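Local atomic coordinates of branched-chain-amino-acid aminotransferase (Pseudomonas aeruginosa, PDB entry 6NST), a protein that probably transfers the amino group of leucine, isoleucine or valine to 2-oxoglutarate with the help of pyridoxal 5'-phosphate. Residues A[140-145]-A[252-257]. The protein carries 1 engineered substitution. Residues are numbered along the deposited sequence; the frame is centred on the assembly and turned at random.
Sequences IKVRTS and AFFTGT. With SO4 (sulfate ion), chain G.
Phe254 meets Ile140 and Val142 along one side of its ring, and these three buried side chains make up the whole contact. Ile140 CD1 lies at the ring edge, near the ring plane, 3.8 Å from Phe254 CD2. Val142 CG2 approaches obliquely, 3.7 Å from Phe254 CE2, and the two side chains run in from opposite directions. With CG of Phe254 anti to its carbonyl carbon (chi1 -79°), the ring reaches across to strand 140-145. The backbones stay well apart: even the nearest CA atoms, of Ile140 and Phe253, are 9.0 Å distant. The intervening strand 262-267, in the mixed sheet of this class-IV aminotransferase, pairs with both strands, parallel to 140-145 and antiparallel to 251-256, and its Ile264 touches both Val142 and Phe254. By contrast with this tight packing, the partly exposed Thr257, beyond the strand end, makes no contact with 140-145 and instead meets a sulfate ion, probably from the crystallisation liquor. Its backbone N donates a bent hydrogen bond of 3.1 Å (144°) to sulfate O2. With no hydrogen bond between the segments, their apolar packing adds nothing directional; the spacing of the strands rests on the backbone pairing of each with 262-267.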
loop_
_atom_site.group_PDB
_atom_site.type_symbol
_atom_site.label_atom_id
_atom_site.label_comp_id
_atom_site.label_asym_id
_atom_site.label_seq_id
_atom_site.Cartn_x
_atom_site.Cartn_y
_atom_site.Cartn_z
ATOM N N ILE A 140 13.786 21.199 20.628
ATOM C CA ILE A 140 12.375 20.977 20.911
ATOM C C ILE A 140 12.128 19.484 21.086
ATOM O O ILE A 140 12.949 18.638 20.714
ATOM C CB ILE A 140 11.470 21.550 19.803
ATOM C CG1 ILE A 140 11.760 20.858 18.469
ATOM C CG2 ILE A 140 11.671 23.045 19.668
ATOM C CD1 ILE A 140 10.861 21.313 17.336
ATOM N N LYS A 141 10.972 19.162 21.666
ATOM C CA LYS A 141 10.508 17.785 21.773
ATOM C C LYS A 141 9.663 17.435 20.556
ATOM O O LYS A 141 8.834 18.233 20.112
ATOM C CB LYS A 141 9.683 17.577 23.044
ATOM C CG LYS A 141 10.475 17.593 24.336
ATOM C CD LYS A 141 9.561 17.350 25.532
ATOM C CE LYS A 141 8.777 16.052 25.377
ATOM N NZ LYS A 141 7.883 15.785 26.540
ATOM N N VAL A 142 9.867 16.231 20.027
ATOM C CA VAL A 142 9.190 15.786 18.816
ATOM C C VAL A 142 8.571 14.418 19.070
ATOM O O VAL A 142 9.232 13.519 19.602
ATOM C CB VAL A 142 10.155 15.734 17.616
ATOM C CG1 VAL A 142 9.468 15.135 16.400
ATOM C CG2 VAL A 142 10.673 17.126 17.299
ATOM N N ARG A 143 7.305 14.264 18.692
ATOM C CA ARG A 143 6.619 12.980 18.715
ATOM C C ARG A 143 6.210 12.615 17.297
ATOM O O ARG A 143 5.701 13.463 16.557
ATOM C CB ARG A 143 5.391 13.021 19.629
ATOM C CG ARG A 143 5.724 13.101 21.107
ATOM C CD ARG A 143 4.468 13.200 21.959
ATOM N NE ARG A 143 3.669 11.980 21.910
ATOM C CZ ARG A 143 3.905 10.904 22.655
ATOM N NH1 ARG A 143 4.924 10.893 23.506
ATOM N NH2 ARG A 143 3.127 9.835 22.546
ATOM N N THR A 144 6.439 11.361 16.919
ATOM C CA THR A 144 6.019 10.897 15.603
ATOM C C THR A 144 4.497 10.895 15.518
ATOM O O THR A 144 3.815 10.369 16.403
ATOM C CB THR A 144 6.569 9.502 15.323
ATOM O OG1 THR A 144 7.998 9.518 15.434
ATOM C CG2 THR A 144 6.181 9.049 13.925
ATOM N N SER A 145 3.967 11.492 14.454
ATOM C CA SER A 145 2.525 11.625 14.303
ATOM C C SER A 145 1.886 10.293 13.938
ATOM O O SER A 145 2.416 9.533 13.122
ATOM C CB SER A 145 2.201 12.664 13.228
ATOM O OG SER A 145 0.811 12.702 12.956
ATOM N N ALA A 252 19.720 16.507 14.780
ATOM C CA ALA A 252 18.488 16.590 14.011
ATOM C C ALA A 252 17.933 17.998 14.146
ATOM O O ALA A 252 18.019 18.596 15.222
ATOM C CB ALA A 252 17.455 15.560 14.484
ATOM N N PHE A 253 17.371 18.525 13.059
ATOM C CA PHE A 253 16.747 19.837 13.136
ATOM C C PHE A 253 15.660 19.967 12.080
ATOM O O PHE A 253 15.558 19.160 11.154
ATOM C CB PHE A 253 17.775 20.971 12.997
ATOM C CG PHE A 253 18.556 20.947 11.713
ATOM C CD1 PHE A 253 18.104 21.630 10.595
ATOM C CD2 PHE A 253 19.759 20.268 11.634
ATOM C CE1 PHE A 253 18.831 21.620 9.417
ATOM C CE2 PHE A 253 20.491 20.256 10.460
ATOM C CZ PHE A 253 20.029 20.933 9.351
ATOM N N PHE A 254 14.846 21.002 12.251
ATOM C CA PHE A 254 13.782 21.367 11.331
ATOM C C PHE A 254 14.172 22.627 10.569
ATOM O O PHE A 254 14.870 23.498 11.095
ATOM C CB PHE A 254 12.467 21.613 12.079
ATOM C CG PHE A 254 11.734 20.359 12.468
ATOM C CD1 PHE A 254 11.517 19.348 11.548
ATOM C CD2 PHE A 254 11.250 20.202 13.756
ATOM C CE1 PHE A 254 10.832 18.201 11.905
ATOM C CE2 PHE A 254 10.568 19.057 14.121
ATOM C CZ PHE A 254 10.359 18.056 13.191
ATOM N N THR A 255 13.709 22.720 9.322
ATOM C CA THR A 255 13.882 23.920 8.517
ATOM C C THR A 255 12.530 24.375 7.994
ATOM O O THR A 255 11.692 23.554 7.611
ATOM C CB THR A 255 14.836 23.700 7.338
ATOM O OG1 THR A 255 14.303 22.696 6.465
ATOM C CG2 THR A 255 16.207 23.272 7.834
ATOM N N GLY A 256 12.329 25.685 7.981
ATOM C CA GLY A 256 11.090 26.259 7.487
ATOM C C GLY A 256 11.191 27.767 7.506
ATOM O O GLY A 256 12.077 28.345 8.143
ATOM N N THR A 257 10.268 28.404 6.785
ATOM C CA THR A 257 10.259 29.863 6.739
ATOM C C THR A 257 10.000 30.455 8.117
ATOM O O THR A 257 10.658 31.422 8.517
ATOM C CB THR A 257 9.213 30.358 5.742
ATOM O OG1 THR A 257 9.543 29.893 4.427
ATOM C CG2 THR A 257 9.171 31.873 5.729
HETATM S S SO4 G . 9.395 26.560 3.587
HETATM O O1 SO4 G . 9.355 26.770 2.143
HETATM O O2 SO4 G . 8.635 27.610 4.252
HETATM O O3 SO4 G . 8.814 25.258 3.913
HETATM O O4 SO4 G . 10.782 26.602 4.042
#